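Local atomic coordinates of nucleoporin nup120 (Schizosaccharomyces pombe, PDB entry 4GQ2), a protein that serves as a structural component of the nuclear pore complex, whose nucleoporins can also dock transiently associated nuclear transport factors. Residues 584-597 with 690-702. Sequence-based numbering, arbitrary orientation.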
# COMPACT_ATOMS: atom_id res chain seq x y z
N LEU A 584 -17.53 -18.00 13.13
CA LEU A 584 -16.79 -18.98 12.33
C LEU A 584 -15.47 -18.40 11.83
O LEU A 584 -14.42 -19.04 11.94
CB LEU A 584 -17.64 -19.45 11.14
CG LEU A 584 -17.13 -20.54 10.21
CD1 LEU A 584 -16.70 -21.78 10.97
CD2 LEU A 584 -18.23 -20.90 9.22
N HIS A 585 -15.53 -17.17 11.30
CA HIS A 585 -14.31 -16.47 10.89
C HIS A 585 -13.28 -16.45 12.00
O HIS A 585 -12.10 -16.70 11.77
CB HIS A 585 -14.61 -15.06 10.43
CG HIS A 585 -13.56 -14.48 9.53
ND1 HIS A 585 -12.37 -14.04 9.99
CD2 HIS A 585 -13.53 -14.30 8.15
CE1 HIS A 585 -11.63 -13.59 8.96
NE2 HIS A 585 -12.34 -13.75 7.83
N SER A 586 -13.75 -16.19 13.22
CA SER A 586 -12.85 -16.03 14.36
C SER A 586 -12.22 -17.34 14.85
O SER A 586 -11.42 -17.33 15.78
CB SER A 586 -13.60 -15.35 15.51
OG SER A 586 -14.45 -16.28 16.15
N CYS A 587 -12.58 -18.45 14.22
CA CYS A 587 -11.93 -19.75 14.47
C CYS A 587 -10.57 -19.86 13.78
O CYS A 587 -9.79 -20.78 14.08
CB CYS A 587 -12.82 -20.90 14.00
SG CYS A 587 -14.39 -21.05 14.88
N MET A 588 -10.29 -18.94 12.86
CA MET A 588 -9.10 -18.98 12.03
C MET A 588 -8.01 -18.07 12.57
O MET A 588 -8.27 -16.89 12.85
CB MET A 588 -9.43 -18.55 10.59
CG MET A 588 -10.69 -19.15 10.01
SD MET A 588 -10.71 -20.95 10.04
CE MET A 588 -12.36 -21.24 9.39
N SER A 589 -6.80 -18.60 12.70
CA SER A 589 -5.64 -17.79 13.07
C SER A 589 -5.10 -17.03 11.85
O SER A 589 -5.46 -17.34 10.70
CB SER A 589 -4.54 -18.67 13.67
OG SER A 589 -4.06 -19.61 12.72
N PHE A 590 -4.24 -16.05 12.10
CA PHE A 590 -3.60 -15.26 11.05
C PHE A 590 -3.04 -16.15 9.95
O PHE A 590 -3.20 -15.88 8.76
CB PHE A 590 -2.48 -14.38 11.63
CG PHE A 590 -1.69 -13.64 10.58
CD1 PHE A 590 -0.59 -14.23 9.97
CD2 PHE A 590 -2.06 -12.35 10.18
CE1 PHE A 590 0.13 -13.56 9.00
CE2 PHE A 590 -1.34 -11.67 9.21
CZ PHE A 590 -0.24 -12.28 8.61
N SER A 591 -2.37 -17.23 10.37
CA SER A 591 -1.71 -18.16 9.46
C SER A 591 -2.72 -18.93 8.59
O SER A 591 -2.50 -19.12 7.40
CB SER A 591 -0.82 -19.11 10.26
OG SER A 591 -0.44 -20.25 9.51
N THR A 592 -3.82 -19.36 9.20
CA THR A 592 -4.89 -20.04 8.47
C THR A 592 -5.56 -19.07 7.50
O THR A 592 -5.83 -19.42 6.35
CB THR A 592 -5.94 -20.66 9.42
OG1 THR A 592 -5.31 -21.61 10.29
CG2 THR A 592 -7.03 -21.37 8.65
N LEU A 593 -5.83 -17.85 7.97
CA LEU A 593 -6.46 -16.81 7.14
C LEU A 593 -5.64 -16.51 5.91
O LEU A 593 -6.19 -16.29 4.82
CB LEU A 593 -6.65 -15.52 7.93
CG LEU A 593 -7.89 -15.45 8.82
CD1 LEU A 593 -8.01 -14.08 9.48
CD2 LEU A 593 -9.14 -15.77 8.01
N SER A 594 -4.33 -16.51 6.09
CA SER A 594 -3.40 -16.19 5.02
C SER A 594 -3.45 -17.28 3.95
O SER A 594 -3.34 -16.99 2.75
CB SER A 594 -2.00 -16.01 5.60
OG SER A 594 -1.05 -15.77 4.58
N GLU A 595 -3.66 -18.52 4.38
CA GLU A 595 -3.78 -19.65 3.46
C GLU A 595 -5.12 -19.63 2.74
O GLU A 595 -5.21 -19.96 1.55
CB GLU A 595 -3.58 -20.98 4.20
CG GLU A 595 -2.17 -21.16 4.75
CD GLU A 595 -1.93 -22.54 5.33
OE1 GLU A 595 -2.34 -22.79 6.48
OE2 GLU A 595 -1.30 -23.37 4.63
N ILE A 596 -6.17 -19.22 3.47
CA ILE A 596 -7.51 -19.13 2.92
C ILE A 596 -7.59 -18.07 1.81
O ILE A 596 -8.18 -18.31 0.74
CB ILE A 596 -8.53 -18.87 4.05
CG1 ILE A 596 -8.81 -20.18 4.79
CG2 ILE A 596 -9.82 -18.29 3.51
CD1 ILE A 596 -9.56 -20.01 6.10
N ARG A 597 -6.98 -16.92 2.05
CA ARG A 597 -7.01 -15.84 1.07
C ARG A 597 -6.22 -16.18 -0.19
O ARG A 597 -6.60 -15.78 -1.29
CB ARG A 597 -6.55 -14.53 1.71
CG ARG A 597 -7.50 -14.09 2.81
CD ARG A 597 -7.03 -12.84 3.55
NE ARG A 597 -8.09 -12.43 4.48
CZ ARG A 597 -7.90 -11.76 5.61
NH1 ARG A 597 -6.68 -11.41 5.99
NH2 ARG A 597 -8.94 -11.45 6.37
N GLN A 690 -14.14 -7.43 3.65
CA GLN A 690 -13.42 -8.69 3.38
C GLN A 690 -13.66 -9.77 4.44
O GLN A 690 -13.98 -10.91 4.12
CB GLN A 690 -11.92 -8.43 3.22
CG GLN A 690 -11.09 -9.69 3.02
CD GLN A 690 -9.60 -9.42 2.88
OE1 GLN A 690 -8.99 -9.76 1.87
NE2 GLN A 690 -9.03 -8.80 3.89
N VAL A 691 -13.48 -9.40 5.71
CA VAL A 691 -13.75 -10.31 6.83
C VAL A 691 -15.22 -10.76 6.82
O VAL A 691 -15.52 -11.94 7.04
CB VAL A 691 -13.33 -9.65 8.17
CG1 VAL A 691 -13.92 -10.36 9.38
CG2 VAL A 691 -11.80 -9.55 8.25
N SER A 692 -16.14 -9.83 6.54
CA SER A 692 -17.56 -10.14 6.48
C SER A 692 -17.87 -11.15 5.37
O SER A 692 -18.50 -12.18 5.61
CB SER A 692 -18.38 -8.86 6.30
OG SER A 692 -19.69 -9.13 5.84
N ILE A 693 -17.43 -10.84 4.15
CA ILE A 693 -17.62 -11.70 2.98
C ILE A 693 -17.04 -13.09 3.21
O ILE A 693 -17.67 -14.10 2.88
CB ILE A 693 -16.97 -11.08 1.73
CG1 ILE A 693 -17.74 -9.82 1.30
CG2 ILE A 693 -16.91 -12.09 0.59
CD1 ILE A 693 -16.90 -8.81 0.55
N GLU A 694 -15.84 -13.14 3.78
CA GLU A 694 -15.19 -14.40 4.09
C GLU A 694 -16.03 -15.25 5.04
O GLU A 694 -16.20 -16.46 4.82
CB GLU A 694 -13.78 -14.17 4.65
CG GLU A 694 -12.76 -13.81 3.57
CD GLU A 694 -11.51 -13.15 4.11
OE1 GLU A 694 -11.40 -12.98 5.35
OE2 GLU A 694 -10.63 -12.80 3.30
N GLY A 695 -16.57 -14.63 6.08
CA GLY A 695 -17.42 -15.34 7.04
C GLY A 695 -18.56 -16.06 6.34
O GLY A 695 -18.85 -17.22 6.65
N PHE A 696 -19.19 -15.39 5.38
CA PHE A 696 -20.31 -15.95 4.62
C PHE A 696 -19.85 -17.10 3.72
O PHE A 696 -20.47 -18.17 3.71
CB PHE A 696 -21.03 -14.87 3.80
CG PHE A 696 -21.82 -13.89 4.64
CD1 PHE A 696 -22.81 -14.33 5.51
CD2 PHE A 696 -21.58 -12.53 4.53
CE1 PHE A 696 -23.53 -13.43 6.27
CE2 PHE A 696 -22.31 -11.62 5.30
CZ PHE A 696 -23.28 -12.07 6.16
N ILE A 697 -18.77 -16.87 2.98
CA ILE A 697 -18.12 -17.93 2.20
C ILE A 697 -17.82 -19.14 3.08
O ILE A 697 -18.13 -20.27 2.70
CB ILE A 697 -16.83 -17.44 1.48
CG1 ILE A 697 -17.18 -16.43 0.39
CG2 ILE A 697 -16.06 -18.62 0.89
CD1 ILE A 697 -15.99 -15.69 -0.20
N PHE A 698 -17.25 -18.91 4.27
CA PHE A 698 -16.94 -20.02 5.18
C PHE A 698 -18.23 -20.77 5.55
O PHE A 698 -18.26 -22.01 5.59
CB PHE A 698 -16.29 -19.54 6.48
CG PHE A 698 -14.96 -18.87 6.30
CD1 PHE A 698 -14.30 -18.86 5.08
CD2 PHE A 698 -14.34 -18.26 7.40
CE1 PHE A 698 -13.07 -18.22 4.95
CE2 PHE A 698 -13.11 -17.63 7.27
CZ PHE A 698 -12.48 -17.61 6.04
N LEU A 699 -19.28 -20.00 5.81
CA LEU A 699 -20.57 -20.54 6.21
C LEU A 699 -21.19 -21.39 5.10
O LEU A 699 -21.58 -22.54 5.34
CB LEU A 699 -21.50 -19.39 6.61
CG LEU A 699 -22.59 -19.65 7.65
CD1 LEU A 699 -22.02 -20.21 8.94
CD2 LEU A 699 -23.33 -18.34 7.90
N LEU A 700 -21.26 -20.83 3.90
CA LEU A 700 -21.77 -21.55 2.72
C LEU A 700 -20.98 -22.83 2.44
O LEU A 700 -21.57 -23.88 2.16
CB LEU A 700 -21.77 -20.63 1.50
CG LEU A 700 -23.07 -19.91 1.12
CD1 LEU A 700 -24.10 -19.86 2.26
CD2 LEU A 700 -22.80 -18.52 0.57
N SER A 701 -19.66 -22.75 2.56
CA SER A 701 -18.78 -23.91 2.41
C SER A 701 -19.02 -25.00 3.45
O SER A 701 -18.90 -26.19 3.14
CB SER A 701 -17.32 -23.45 2.46
OG SER A 701 -16.45 -24.56 2.63
N LEU A 702 -19.33 -24.61 4.68
CA LEU A 702 -19.64 -25.56 5.74
C LEU A 702 -20.94 -26.30 5.43
O LEU A 702 -20.99 -27.53 5.46
CB LEU A 702 -19.74 -24.84 7.09
CG LEU A 702 -19.78 -25.70 8.37
CD1 LEU A 702 -19.17 -24.94 9.53
CD2 LEU A 702 -21.20 -26.15 8.72
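A buried helix-helix junction joins the end of helix 571-585 and the start of helix 590-605 to the long helix 672-703, with the Glu694 carboxylate bridging His585 and Arg597. His585 NE2 donates to Glu694 OE1 at 2.8 Å, nearly straight, meeting the anti lone pair; the imidazole and carboxylate planes are nearly coplanar. Arg597 forms a bidentate, side-on salt bridge with the same carboxylate: NE donates to Glu694 OE2 at 2.8 Å, and NH2 to the syn lone pair of Glu694 OE1 at 3.1 Å. OE1 therefore accepts two donors, and OE2 has a second one in Trp729 of helix 719-739. The Gln690 amide stacks over the guanidinium of Arg597, planes 7° apart, its OE1 held by Ser733. Replacing Arg597 by an alanine would probably cost the Glu694 carboxylate its charged partner, leaving it the bonds from His585 and Trp729, and take away the surface on which the Gln690 amide stacks.

Segment 690-702 belongs to the Nup120 helical domain and crosses segment 590-597 at 80°. The packing is knobs-into-holes: His585 sits among Val691, Glu694, Gly695 and Phe698, with Val691 CG1 3.9 Å from the imidazole centroid in a CH-pi contact. The ring gets there because chi1 of His585, -158°, turns CG away from the backbone N, setting its CD2-NE2 edge against Glu694. Phe698 is the reciprocal knob; Ile596 CG2 meets its ring edge at CE1, 3.6 Å away, and Leu584 CD2 lies 3.6 Å from its CB.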